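Local coordinates for glyoxylate-induced Protein (Pseudomonas aeruginosa, PDB 1SQ4) that is a bicupin protein that probably acts as a ureidoglycine aminohydrolase, although its own activity is not established, at residues Ala58-Gly63 with Gly237-Leu242. Sequence-based numbering, arbitrary orientation.
Sequences ARPLSG and GDFMWL
With CG anti to the backbone N in both Trp241 (chi1 174°) and Phe239 (chi1 -179°), two aromatic side chains reach from the same side of strand 239-244 to Pro60. Pro60 stands across the indole at about a right angle, and Pro60 CG lies 3.5 Å above one face of the Trp241 ring, displaced toward the rim. Pro60 CB also meets the root of the tryptophan side chain, 3.5 Å from Trp241 CB. Phe239 offers its edge instead: its CE2 is 3.8 Å from Pro60 CG, which lies in the plane of the phenyl ring. One proline carbon thus serves two differently presented aromatic groups. Leu61 adds a looser contact, its CB lying obliquely 4.2 Å from Trp241 CD1, and it also touches Ala31 of the neighbouring strand 30-33. The contact joins the loop between strands 52-57 and 69-76, two neighbours in a six-stranded antiparallel sheet, to strand 239-244 of the second cupin domain. Nearby, the guanidinium group of Arg59 forms a salt bridge with Glu213 of a second subunit. Between the two segments themselves no hydrogen bond forms, so their buried interface depends on van der Waals contact, with Pro60 CG placed over the indole consistent with a CH-pi interaction.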
ATOM      1  N   ALA A  58     -12.236  17.567  18.200  1.00 17.22           N
ATOM      2  CA  ALA A  58     -13.198  16.493  18.415  1.00 16.58           C
ATOM      3  C   ALA A  58     -13.267  15.678  17.124  1.00 15.73           C
ATOM      4  O   ALA A  58     -12.763  16.114  16.097  1.00 16.52           O
ATOM      5  CB  ALA A  58     -14.559  17.088  18.746  1.00 17.07           C
ATOM      6  N   ARG A  59     -13.890  14.507  17.176  1.00 16.29           N
ATOM      7  CA  ARG A  59     -14.014  13.638  16.003  1.00 15.87           C
ATOM      8  C   ARG A  59     -12.713  13.517  15.193  1.00 16.22           C
ATOM      9  O   ARG A  59     -12.716  13.706  13.967  1.00 18.21           O
ATOM     10  CB  ARG A  59     -15.134  14.141  15.079  1.00 12.89           C
ATOM     11  CG  ARG A  59     -16.484  14.221  15.742  1.00 10.01           C
ATOM     12  CD  ARG A  59     -17.603  14.254  14.717  1.00  7.79           C
ATOM     13  NE  ARG A  59     -17.726  15.535  14.017  1.00  6.84           N
ATOM     14  CZ  ARG A  59     -18.064  16.683  14.600  1.00  4.48           C
ATOM     15  NH1 ARG A  59     -18.315  16.720  15.906  1.00  3.72           N
ATOM     16  NH2 ARG A  59     -18.150  17.788  13.877  1.00  1.00           N
ATOM     17  N   PRO A  60     -11.596  13.186  15.854  1.00 14.27           N
ATOM     18  CA  PRO A  60     -10.318  13.057  15.153  1.00 14.24           C
ATOM     19  C   PRO A  60     -10.402  12.065  14.003  1.00 14.49           C
ATOM     20  O   PRO A  60      -9.771  12.240  12.957  1.00 15.08           O
ATOM     21  CB  PRO A  60      -9.372  12.565  16.242  1.00 14.02           C
ATOM     22  CG  PRO A  60     -10.003  13.050  17.509  1.00 14.38           C
ATOM     23  CD  PRO A  60     -11.457  12.783  17.260  1.00 14.45           C
ATOM     24  N   LEU A  61     -11.190  11.020  14.216  1.00 14.37           N
ATOM     25  CA  LEU A  61     -11.359   9.960  13.232  1.00 15.23           C
ATOM     26  C   LEU A  61     -12.816   9.564  13.189  1.00 16.33           C
ATOM     27  O   LEU A  61     -13.551   9.761  14.158  1.00 15.35           O
ATOM     28  CB  LEU A  61     -10.512   8.748  13.627  1.00 15.01           C
ATOM     29  CG  LEU A  61      -9.313   8.294  12.793  1.00 14.16           C
ATOM     30  CD1 LEU A  61      -8.479   9.464  12.304  1.00 11.99           C
ATOM     31  CD2 LEU A  61      -8.497   7.353  13.645  1.00 13.00           C
ATOM     32  N   SER A  62     -13.232   8.992  12.069  1.00 19.00           N
ATOM     33  CA  SER A  62     -14.624   8.591  11.909  1.00 21.93           C
ATOM     34  C   SER A  62     -15.000   7.472  12.869  1.00 23.33           C
ATOM     35  O   SER A  62     -14.143   6.877  13.522  1.00 24.04           O
ATOM     36  CB  SER A  62     -14.881   8.131  10.472  1.00 24.10           C
ATOM     37  OG  SER A  62     -14.404   6.810  10.260  1.00 27.09           O
ATOM     38  N   GLY A  63     -16.295   7.199  12.958  1.00 24.53           N
ATOM     39  CA  GLY A  63     -16.750   6.133  13.825  1.00 26.90           C
ATOM     40  C   GLY A  63     -17.064   6.538  15.248  1.00 28.62           C
ATOM     41  O   GLY A  63     -17.573   7.627  15.494  1.00 30.82           O
ATOM     42  N   GLY A 237       1.830  20.168  22.395  1.00  4.60           N
ATOM     43  CA  GLY A 237       0.869  20.784  21.505  1.00  5.28           C
ATOM     44  C   GLY A 237       0.260  19.787  20.536  1.00  6.30           C
ATOM     45  O   GLY A 237      -0.792  20.034  19.950  1.00  6.85           O
ATOM     46  N   ASP A 238       0.927  18.654  20.355  1.00  7.04           N
ATOM     47  CA  ASP A 238       0.413  17.642  19.455  1.00  7.13           C
ATOM     48  C   ASP A 238      -0.647  16.833  20.173  1.00  5.21           C
ATOM     49  O   ASP A 238      -0.598  16.668  21.390  1.00  6.23           O
ATOM     50  CB  ASP A 238       1.535  16.723  18.958  1.00  8.18           C
ATOM     51  CG  ASP A 238       2.560  17.457  18.098  1.00  9.82           C
ATOM     52  OD1 ASP A 238       2.300  18.617  17.704  1.00 10.39           O
ATOM     53  OD2 ASP A 238       3.625  16.866  17.808  1.00 11.58           O
ATOM     54  N   PHE A 239      -1.611  16.350  19.398  1.00  4.19           N
ATOM     55  CA  PHE A 239      -2.711  15.558  19.913  1.00  2.78           C
ATOM     56  C   PHE A 239      -2.748  14.206  19.197  1.00  3.28           C
ATOM     57  O   PHE A 239      -2.615  14.142  17.973  1.00  2.21           O
ATOM     58  CB  PHE A 239      -4.033  16.296  19.680  1.00  1.50           C
ATOM     59  CG  PHE A 239      -5.229  15.559  20.192  1.00  1.00           C
ATOM     60  CD1 PHE A 239      -5.436  15.420  21.556  1.00  1.00           C
ATOM     61  CD2 PHE A 239      -6.112  14.943  19.317  1.00  1.00           C
ATOM     62  CE1 PHE A 239      -6.492  14.681  22.044  1.00  1.00           C
ATOM     63  CE2 PHE A 239      -7.176  14.197  19.801  1.00  1.95           C
ATOM     64  CZ  PHE A 239      -7.362  14.064  21.171  1.00  1.99           C
HETATM   65  N   MSE A 240      -2.914  13.130  19.964  1.00  5.14           N
HETATM   66  CA  MSE A 240      -2.994  11.783  19.403  1.00  7.18           C
HETATM   67  C   MSE A 240      -4.317  11.173  19.808  1.00  5.99           C
HETATM   68  O   MSE A 240      -4.699  11.251  20.972  1.00  7.68           O
HETATM   69  CB  MSE A 240      -1.868  10.889  19.933  1.00 12.03           C
HETATM   70  CG  MSE A 240      -0.454  11.385  19.660  1.00 16.13           C
HETATM   71 SE   MSE A 240       0.885  10.317  20.585  1.00 25.46          SE
HETATM   72  CE  MSE A 240       0.474  10.753  22.405  1.00 18.42           C
ATOM     73  N   TRP A 241      -5.012  10.570  18.855  1.00  5.86           N
ATOM     74  CA  TRP A 241      -6.283   9.923  19.141  1.00  6.67           C
ATOM     75  C   TRP A 241      -6.173   8.438  18.880  1.00  7.07           C
ATOM     76  O   TRP A 241      -5.786   8.032  17.788  1.00  7.87           O
ATOM     77  CB  TRP A 241      -7.396  10.494  18.272  1.00  8.44           C
ATOM     78  CG  TRP A 241      -8.673   9.745  18.443  1.00  9.03           C
ATOM     79  CD1 TRP A 241      -9.183   8.803  17.614  1.00  9.03           C
ATOM     80  CD2 TRP A 241      -9.557   9.814  19.567  1.00  9.26           C
ATOM     81  NE1 TRP A 241     -10.334   8.274  18.147  1.00  9.93           N
ATOM     82  CE2 TRP A 241     -10.589   8.881  19.345  1.00  8.09           C
ATOM     83  CE3 TRP A 241      -9.579  10.583  20.736  1.00  7.42           C
ATOM     84  CZ2 TRP A 241     -11.622   8.683  20.251  1.00  6.28           C
ATOM     85  CZ3 TRP A 241     -10.602  10.389  21.638  1.00  5.46           C
ATOM     86  CH2 TRP A 241     -11.616   9.451  21.388  1.00  7.97           C
ATOM     87  N   LEU A 242      -6.530   7.635  19.879  1.00  8.43           N
ATOM     88  CA  LEU A 242      -6.474   6.179  19.771  1.00  7.09           C
ATOM     89  C   LEU A 242      -7.856   5.536  19.664  1.00  8.88           C
ATOM     90  O   LEU A 242      -8.759   5.873  20.425  1.00  8.67           O
ATOM     91  CB  LEU A 242      -5.726   5.602  20.963  1.00  6.60           C
ATOM     92  CG  LEU A 242      -4.210   5.771  20.869  1.00  6.93           C
ATOM     93  CD1 LEU A 242      -3.707   6.810  21.841  1.00  4.00           C
ATOM     94  CD2 LEU A 242      -3.568   4.417  21.157  1.00  9.12           C
TER